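Local coordinates for NAD_Gly3P_dh, NAD-dependent glycerol-3-phosphate dehydrogenase (Streptosporangium roseum, PDB 5OCM) that reduces imines to amines with NADPH as the hydride donor, as an imine reductase related to the beta-hydroxyacid dehydrogenases, at the interface of chains A and B. Numbering follows the deposited sequence. Chains: chain A/B, NAD_Gly3P_dh, NAD-dependent glycerol-3-phosphate dehydrogenase.

Contact 1: the interface of chains A and B. Residues chain A 190, 244-245, 247-248; chain B 96-97, 168, 171-172.
The flat carboxylate of A:Glu248 meets B:Ser97 with both oxygens, each on its syn side. The backbone N of B:Ser97 donates to A:Glu248 OE1 at 2.9 Å. That bond is almost straight at the hydrogen (173°) but rises 32° from the carboxylate plane. The hydroxyl OG of B:Ser97 donates to A:Glu248 OE2 at 2.5 Å and lies nearer that plane. A water bridges OE1 and OG as well, and CB of B:Thr96 comes within 3.4 Å of A:Glu248 OE1. Gripped at both oxygens, the carboxylate should have little freedom to turn. The imidazole of A:His244 is touched more lightly, its CD2 lying 4.0 Å from the methyl CG2 of B:Thr96.

Behind the carboxylate the contact turns apolar. With CG anti to the backbone N (chi1 -164°), A:Glu248 brings that CG 3.6 Å from CD2 of B:Leu168, and the bend at chi2 then turns the carboxylate toward B:Ser97. The same B:Leu168 methyl reaches across to the branch carbon CG of A:Leu190. B:Val171 wedges between the chain A side chains, CG1 toward CB of A:His244 and CG2 toward A:Leu190 CD2 at 3.9 Å, while A:Leu245 sets CD1 against the carbonyl O of B:Val171. An alanine in place of A:Glu248 would probably leave the N-H and hydroxyl of B:Ser97 without their acceptors and open a gap beside B:Leu168.

B:Ser97 is the first residue of helix 97-109, whose N-terminal end would be expected to favour a negatively charged carboxylate. In the fold, helix 235-252 of chain A, flanked by A:Leu190 near the end of helix 165-192, packs against the start of that chain B helix and the early turns of chain B helix 165-192.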
ATOM      1  N   LEU A 190      13.141  -7.787  -7.466  1.00 17.41           N
ATOM      2  CA  LEU A 190      13.117  -9.263  -7.393  1.00 17.13           C
ATOM      3  C   LEU A 190      12.620  -9.869  -8.679  1.00 17.58           C
ATOM      4  O   LEU A 190      13.281 -10.759  -9.260  1.00 16.80           O
ATOM      5  CB  LEU A 190      12.220  -9.697  -6.216  1.00 20.47           C
ATOM      6  CG  LEU A 190      12.079 -11.211  -6.001  1.00 22.25           C
ATOM      7  CD1 LEU A 190      13.419 -11.917  -5.837  1.00 26.35           C
ATOM      8  CD2 LEU A 190      11.284 -11.486  -4.734  1.00 23.75           C
ATOM      9  N   HIS A 244       9.865 -16.897   3.221  1.00 15.50           N
ATOM     10  CA  HIS A 244       9.949 -17.217   1.794  1.00 15.86           C
ATOM     11  C   HIS A 244      10.452 -15.987   1.017  1.00 18.10           C
ATOM     12  O   HIS A 244      11.277 -16.117   0.112  1.00 17.87           O
ATOM     13  CB  HIS A 244       8.611 -17.691   1.217  1.00 17.57           C
ATOM     14  CG  HIS A 244       8.099 -18.928   1.857  1.00 19.54           C
ATOM     15  ND1 HIS A 244       6.760 -19.198   2.023  1.00 19.79           N
ATOM     16  CD2 HIS A 244       8.763 -19.982   2.377  1.00 19.00           C
ATOM     17  CE1 HIS A 244       6.626 -20.374   2.630  1.00 19.14           C
ATOM     18  NE2 HIS A 244       7.824 -20.871   2.840  1.00 21.02           N
ATOM     19  N   LEU A 245       9.920 -14.797   1.361  1.00 15.22           N
ATOM     20  CA  LEU A 245      10.368 -13.574   0.670  1.00 16.30           C
ATOM     21  C   LEU A 245      11.848 -13.296   0.918  1.00 16.01           C
ATOM     22  O   LEU A 245      12.569 -12.960  -0.007  1.00 15.86           O
ATOM     23  CB  LEU A 245       9.492 -12.365   1.076  1.00 16.49           C
ATOM     24  CG  LEU A 245       9.920 -10.999   0.544  1.00 15.56           C
ATOM     25  CD1 LEU A 245      10.032 -10.990  -0.977  1.00 16.16           C
ATOM     26  CD2 LEU A 245       8.932  -9.957   1.043  1.00 16.70           C
ATOM     27  N   HIS A 247      14.171 -15.545   1.668  1.00 16.45           N
ATOM     28  CA  HIS A 247      14.948 -16.588   0.957  1.00 19.36           C
ATOM     29  C   HIS A 247      14.968 -16.359  -0.542  1.00 17.80           C
ATOM     30  O   HIS A 247      16.032 -16.515  -1.190  1.00 16.56           O
ATOM     31  CB  HIS A 247      14.487 -18.002   1.351  1.00 21.97           C
ATOM     32  CG  HIS A 247      14.911 -18.311   2.776  1.00 28.61           C
ATOM     33  ND1 HIS A 247      14.115 -18.826   3.818  1.00 36.53           N
ATOM     34  CD2 HIS A 247      16.176 -18.227   3.282  1.00 31.34           C
ATOM     35  CE1 HIS A 247      14.841 -18.834   4.923  1.00 30.57           C
ATOM     36  NE2 HIS A 247      16.109 -18.583   4.617  1.00 31.76           N
ATOM     37  N   GLU A 248      13.817 -16.014  -1.092  1.00 17.14           N
ATOM     38  CA  GLU A 248      13.740 -15.692  -2.516  1.00 17.43           C
ATOM     39  C   GLU A 248      14.613 -14.490  -2.882  1.00 17.49           C
ATOM     40  O   GLU A 248      15.333 -14.514  -3.915  1.00 19.67           O
ATOM     41  CB  GLU A 248      12.263 -15.468  -2.934  1.00 17.19           C
ATOM     42  CG  GLU A 248      12.051 -15.516  -4.444  1.00 20.58           C
ATOM     43  CD  GLU A 248      12.152 -16.980  -4.993  1.00 25.20           C
ATOM     44  OE1 GLU A 248      11.753 -17.927  -4.307  1.00 28.29           O
ATOM     45  OE2 GLU A 248      12.707 -17.153  -6.131  1.00 26.64           O
TER
ATOM     46  N   THR B  96       8.756 -21.040  -1.929  1.00 19.41           N
ATOM     47  CA  THR B  96       9.722 -20.357  -2.800  1.00 21.53           C
ATOM     48  C   THR B  96       9.696 -20.960  -4.197  1.00 21.19           C
ATOM     49  O   THR B  96       9.155 -22.063  -4.419  1.00 21.05           O
ATOM     50  CB  THR B  96      11.126 -20.492  -2.221  1.00 21.51           C
ATOM     51  OG1 THR B  96      11.483 -21.889  -2.188  1.00 20.48           O
ATOM     52  CG2 THR B  96      11.221 -19.840  -0.826  1.00 21.20           C
ATOM     53  N   SER B  97      10.344 -20.268  -5.123  1.00 21.66           N
ATOM     54  CA  SER B  97      10.416 -20.750  -6.512  1.00 21.63           C
ATOM     55  C   SER B  97      11.223 -22.084  -6.538  1.00 21.41           C
ATOM     56  O   SER B  97      10.883 -23.008  -7.276  1.00 24.83           O
ATOM     57  CB  SER B  97      10.994 -19.702  -7.459  1.00 21.24           C
ATOM     58  OG  SER B  97      12.326 -19.424  -7.168  1.00 23.34           O
ATOM     59  N   LEU B 168       7.434 -16.571  -7.139  1.00 18.54           N
ATOM     60  CA  LEU B 168       8.161 -15.345  -7.275  1.00 18.90           C
ATOM     61  C   LEU B 168       7.211 -14.133  -7.235  1.00 17.18           C
ATOM     62  O   LEU B 168       7.430 -13.172  -6.464  1.00 16.66           O
ATOM     63  CB  LEU B 168       8.928 -15.360  -8.592  1.00 24.62           C
ATOM     64  CG  LEU B 168      10.362 -14.908  -8.742  1.00 33.62           C
ATOM     65  CD1 LEU B 168      10.509 -14.152 -10.060  1.00 34.80           C
ATOM     66  CD2 LEU B 168      11.009 -14.204  -7.582  1.00 33.56           C
ATOM     67  N   VAL B 171       5.617 -13.879  -3.467  1.00 14.37           N
ATOM     68  CA  VAL B 171       6.382 -13.253  -2.390  1.00 15.83           C
ATOM     69  C   VAL B 171       6.588 -11.765  -2.633  1.00 14.94           C
ATOM     70  O   VAL B 171       6.565 -10.962  -1.677  1.00 14.02           O
ATOM     71  CB  VAL B 171       7.701 -13.968  -2.075  1.00 17.58           C
ATOM     72  CG1 VAL B 171       7.391 -15.418  -1.662  1.00 18.74           C
ATOM     73  CG2 VAL B 171       8.673 -13.889  -3.239  1.00 18.22           C
ATOM     74  N   ALA B 172       6.752 -11.373  -3.886  1.00 14.19           N
ATOM     75  CA  ALA B 172       6.876  -9.949  -4.245  1.00 13.61           C
ATOM     76  C   ALA B 172       5.602  -9.193  -3.838  1.00 13.27           C
ATOM     77  O   ALA B 172       5.674  -8.124  -3.212  1.00 14.97           O
ATOM     78  CB  ALA B 172       7.163  -9.770  -5.721  1.00 13.99           C
TER
HETATM   79  O   HOH W   1      13.779 -19.807  -4.404  1.00 24.10           O

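Contact 2: the interface of chains A and B. Residues chain A 120, 130-132, 134, 155, 173; chain B 204, 207-208.
One face of the B:Trp208 indole packs against A:Met120 and A:Leu173. Here the C-terminal helical domain of one imine reductase subunit meets strand 113-120 of the other's NAD-binding domain, of the 6-phosphogluconate dehydrogenase type, and its helix 165-192. This end is closely packed. Methyl CE of A:Met120 sits over the centre of the six-membered ring of B:Trp208, 4.0 Å from its centroid; bends at chi2 and chi3 fold the thioether chain back to put it there. The indole N-H of B:Trp208, NE1, donates to the carbonyl O of A:Leu173 at 2.8 Å. The bond is distinctly bent, 121° at the hydrogen, with the donor above the carbonyl plane instead of on a lone pair. CB of A:Leu173 lies over the pyrrole part of the same face, 3.6 Å from CD1 of B:Trp208.

In the middle, the tip of the A:Phe132 ring, CZ, meets CD2 of B:Phe204 at 3.7 Å, the two side chains crossing at about a right angle. CD2 of A:Leu134 comes to the CD2-CE2 rim of B:Phe204, close to the ring plane and on its other side from A:Phe132.

Toward A:Gly155 the grip slackens, for B:Arg207 is poorly ordered. As modelled, its CG lies over the A:Phe132 ring, 3.9 Å from the centroid. The guanidinium is nearly parallel to that ring (7°) but displaced, CD1 of A:Phe132 reaching only its margin. NH2 merely approaches CA of A:Gly155, and A:Asp130 OD1 remains 5.5 Å from B:Arg207 NH2, too far for a salt bridge.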
ATOM      1  N   MET A 120      -3.034  15.659  -0.611  1.00 14.18           N
ATOM      2  CA  MET A 120      -2.804  14.220  -0.732  1.00 15.26           C
ATOM      3  C   MET A 120      -2.924  13.855  -2.207  1.00 13.48           C
ATOM      4  O   MET A 120      -3.808  13.119  -2.632  1.00 15.40           O
ATOM      5  CB  MET A 120      -3.792  13.427   0.137  1.00 15.13           C
ATOM      6  CG  MET A 120      -3.812  13.837   1.605  1.00 13.84           C
ATOM      7  SD  MET A 120      -2.242  14.116   2.433  1.00 15.62           S
ATOM      8  CE  MET A 120      -1.418  12.554   2.102  1.00 16.47           C
ATOM      9  N   ASP A 130     -10.019  13.185  -8.936  1.00 23.60           N
ATOM     10  CA  ASP A 130      -9.322  12.304  -8.034  1.00 23.55           C
ATOM     11  C   ASP A 130      -8.401  12.944  -6.999  1.00 23.42           C
ATOM     12  O   ASP A 130      -7.872  12.247  -6.147  1.00 23.58           O
ATOM     13  CB  ASP A 130      -8.493  11.324  -8.840  1.00 27.44           C
ATOM     14  CG  ASP A 130      -9.368  10.337  -9.622  1.00 30.53           C
ATOM     15  OD1 ASP A 130     -10.536  10.121  -9.221  1.00 32.32           O
ATOM     16  OD2 ASP A 130      -8.856   9.820 -10.618  1.00 30.41           O
ATOM     17  N   ALA A 131      -8.149  14.247  -7.057  1.00 18.40           N
ATOM     18  CA  ALA A 131      -7.283  14.810  -6.046  1.00 14.43           C
ATOM     19  C   ALA A 131      -7.954  14.833  -4.707  1.00 15.16           C
ATOM     20  O   ALA A 131      -9.110  15.251  -4.634  1.00 16.65           O
ATOM     21  CB  ALA A 131      -6.840  16.197  -6.451  1.00 14.09           C
ATOM     22  N   PHE A 132      -7.188  14.489  -3.668  1.00 14.53           N
ATOM     23  CA  PHE A 132      -7.687  14.426  -2.292  1.00 14.77           C
ATOM     24  C   PHE A 132      -6.931  15.467  -1.465  1.00 13.00           C
ATOM     25  O   PHE A 132      -5.712  15.494  -1.507  1.00 14.88           O
ATOM     26  CB  PHE A 132      -7.257  12.966  -1.923  1.00 16.03           C
ATOM     27  CG  PHE A 132      -7.640  12.474  -0.577  1.00 15.99           C
ATOM     28  CD1 PHE A 132      -8.807  12.873   0.035  1.00 17.81           C
ATOM     29  CD2 PHE A 132      -6.867  11.475   0.033  1.00 17.63           C
ATOM     30  CE1 PHE A 132      -9.169  12.333   1.263  1.00 18.70           C
ATOM     31  CE2 PHE A 132      -7.188  10.987   1.269  1.00 18.17           C
ATOM     32  CZ  PHE A 132      -8.359  11.350   1.863  1.00 18.79           C
ATOM     33  N   LEU A 134      -7.008  17.656   2.478  1.00 14.05           N
ATOM     34  CA  LEU A 134      -7.570  17.628   3.853  1.00 14.53           C
ATOM     35  C   LEU A 134      -7.380  19.008   4.466  1.00 14.42           C
ATOM     36  O   LEU A 134      -6.318  19.583   4.315  1.00 14.46           O
ATOM     37  CB  LEU A 134      -6.814  16.631   4.701  1.00 15.94           C
ATOM     38  CG  LEU A 134      -6.655  15.254   4.114  1.00 16.06           C
ATOM     39  CD1 LEU A 134      -5.878  14.337   5.054  1.00 17.44           C
ATOM     40  CD2 LEU A 134      -8.009  14.644   3.801  1.00 18.04           C
ATOM     41  N   GLY A 155     -12.002  15.677  -4.033  1.00 16.92           N
ATOM     42  CA  GLY A 155     -11.762  15.029  -2.757  1.00 19.09           C
ATOM     43  C   GLY A 155     -11.371  15.949  -1.632  1.00 16.71           C
ATOM     44  O   GLY A 155     -10.845  15.516  -0.635  1.00 20.36           O
ATOM     45  N   LEU A 173      -0.429   9.215   6.514  1.00 12.76           N
ATOM     46  CA  LEU A 173      -0.699   8.790   5.124  1.00 12.21           C
ATOM     47  C   LEU A 173       0.567   8.696   4.303  1.00 12.36           C
ATOM     48  O   LEU A 173       0.758   7.708   3.568  1.00 12.72           O
ATOM     49  CB  LEU A 173      -1.734   9.736   4.497  1.00 12.30           C
ATOM     50  CG  LEU A 173      -3.149   9.680   5.087  1.00 12.27           C
ATOM     51  CD1 LEU A 173      -3.899  10.849   4.494  1.00 12.44           C
ATOM     52  CD2 LEU A 173      -3.845   8.358   4.814  1.00 12.03           C
TER
ATOM     53  N   PHE B 204      -9.622   7.131   5.043  1.00 14.98           N
ATOM     54  CA  PHE B 204      -8.598   8.074   4.515  1.00 13.95           C
ATOM     55  C   PHE B 204      -7.400   7.295   3.982  1.00 14.34           C
ATOM     56  O   PHE B 204      -6.904   7.563   2.867  1.00 11.78           O
ATOM     57  CB  PHE B 204      -8.144   9.045   5.618  1.00 15.50           C
ATOM     58  CG  PHE B 204      -9.214   9.989   6.049  1.00 14.95           C
ATOM     59  CD1 PHE B 204     -10.115   9.638   7.061  1.00 14.94           C
ATOM     60  CD2 PHE B 204      -9.365  11.253   5.466  1.00 16.17           C
ATOM     61  CE1 PHE B 204     -11.127  10.519   7.471  1.00 15.57           C
ATOM     62  CE2 PHE B 204     -10.408  12.085   5.816  1.00 17.82           C
ATOM     63  CZ  PHE B 204     -11.285  11.741   6.807  1.00 16.48           C
ATOM     64  N   ARG B 207      -8.446   5.613   0.646  1.00 14.17           N
ATOM     65  CA  ARG B 207      -8.517   6.559  -0.446  1.00 16.55           C
ATOM     66  C   ARG B 207      -7.133   6.980  -0.924  1.00 14.97           C
ATOM     67  O   ARG B 207      -6.841   7.076  -2.134  1.00 15.13           O
ATOM     68  CB  ARG B 207      -9.343   7.775  -0.026  1.00 21.57           C
ATOM     69  CG  ARG B 207      -9.436   8.767  -1.161  1.00 25.78           C
ATOM     70  CD  ARG B 207     -10.780   9.355  -1.461  1.00 33.91           C
ATOM     71  NE  ARG B 207     -10.617  10.187  -2.654  1.00 34.52           N
ATOM     72  CZ  ARG B 207     -11.456  11.189  -2.984  1.00 45.18           C
ATOM     73  NH1 ARG B 207     -12.508  11.457  -2.194  1.00 44.68           N
ATOM     74  NH2 ARG B 207     -11.228  11.913  -4.094  1.00 47.39           N
ATOM     75  N   TRP B 208      -6.227   7.180   0.015  1.00 14.91           N
ATOM     76  CA  TRP B 208      -4.844   7.510  -0.314  1.00 14.71           C
ATOM     77  C   TRP B 208      -4.103   6.356  -1.013  1.00 15.67           C
ATOM     78  O   TRP B 208      -3.373   6.544  -1.997  1.00 16.59           O
ATOM     79  CB  TRP B 208      -4.126   7.991   0.938  1.00 13.57           C
ATOM     80  CG  TRP B 208      -2.696   8.257   0.769  1.00 12.47           C
ATOM     81  CD1 TRP B 208      -1.681   7.678   1.490  1.00 14.16           C
ATOM     82  CD2 TRP B 208      -2.057   9.175  -0.131  1.00 13.50           C
ATOM     83  NE1 TRP B 208      -0.487   8.150   1.061  1.00 12.36           N
ATOM     84  CE2 TRP B 208      -0.674   9.057   0.063  1.00 12.39           C
ATOM     85  CE3 TRP B 208      -2.524  10.063  -1.110  1.00 12.94           C
ATOM     86  CZ2 TRP B 208       0.255   9.855  -0.627  1.00 12.53           C
ATOM     87  CZ3 TRP B 208      -1.591  10.819  -1.841  1.00 13.84           C
ATOM     88  CH2 TRP B 208      -0.202  10.697  -1.586  1.00 12.61           C
TER

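About 32 Å separates the C-alpha centres of contact 1 and contact 2, which belong to one two-fold symmetric interface; each therefore recurs with the chains exchanged. Helix 165-192 ties them together: its chain A copy supplies A:Leu190 to contact 1 and, more than four turns earlier, A:Leu173 to contact 2, while its chain B copy also lines contact 1. Both contacts pair helices of the C-terminal part with elements of the partner's nucleotide-binding part, as well as with the partner's helix 165-192, in opposite directions. B:Trp208 also belongs to the pocket of the bound trifluoroacetophenone hydrate, suggesting that dimer assembly completes the active site.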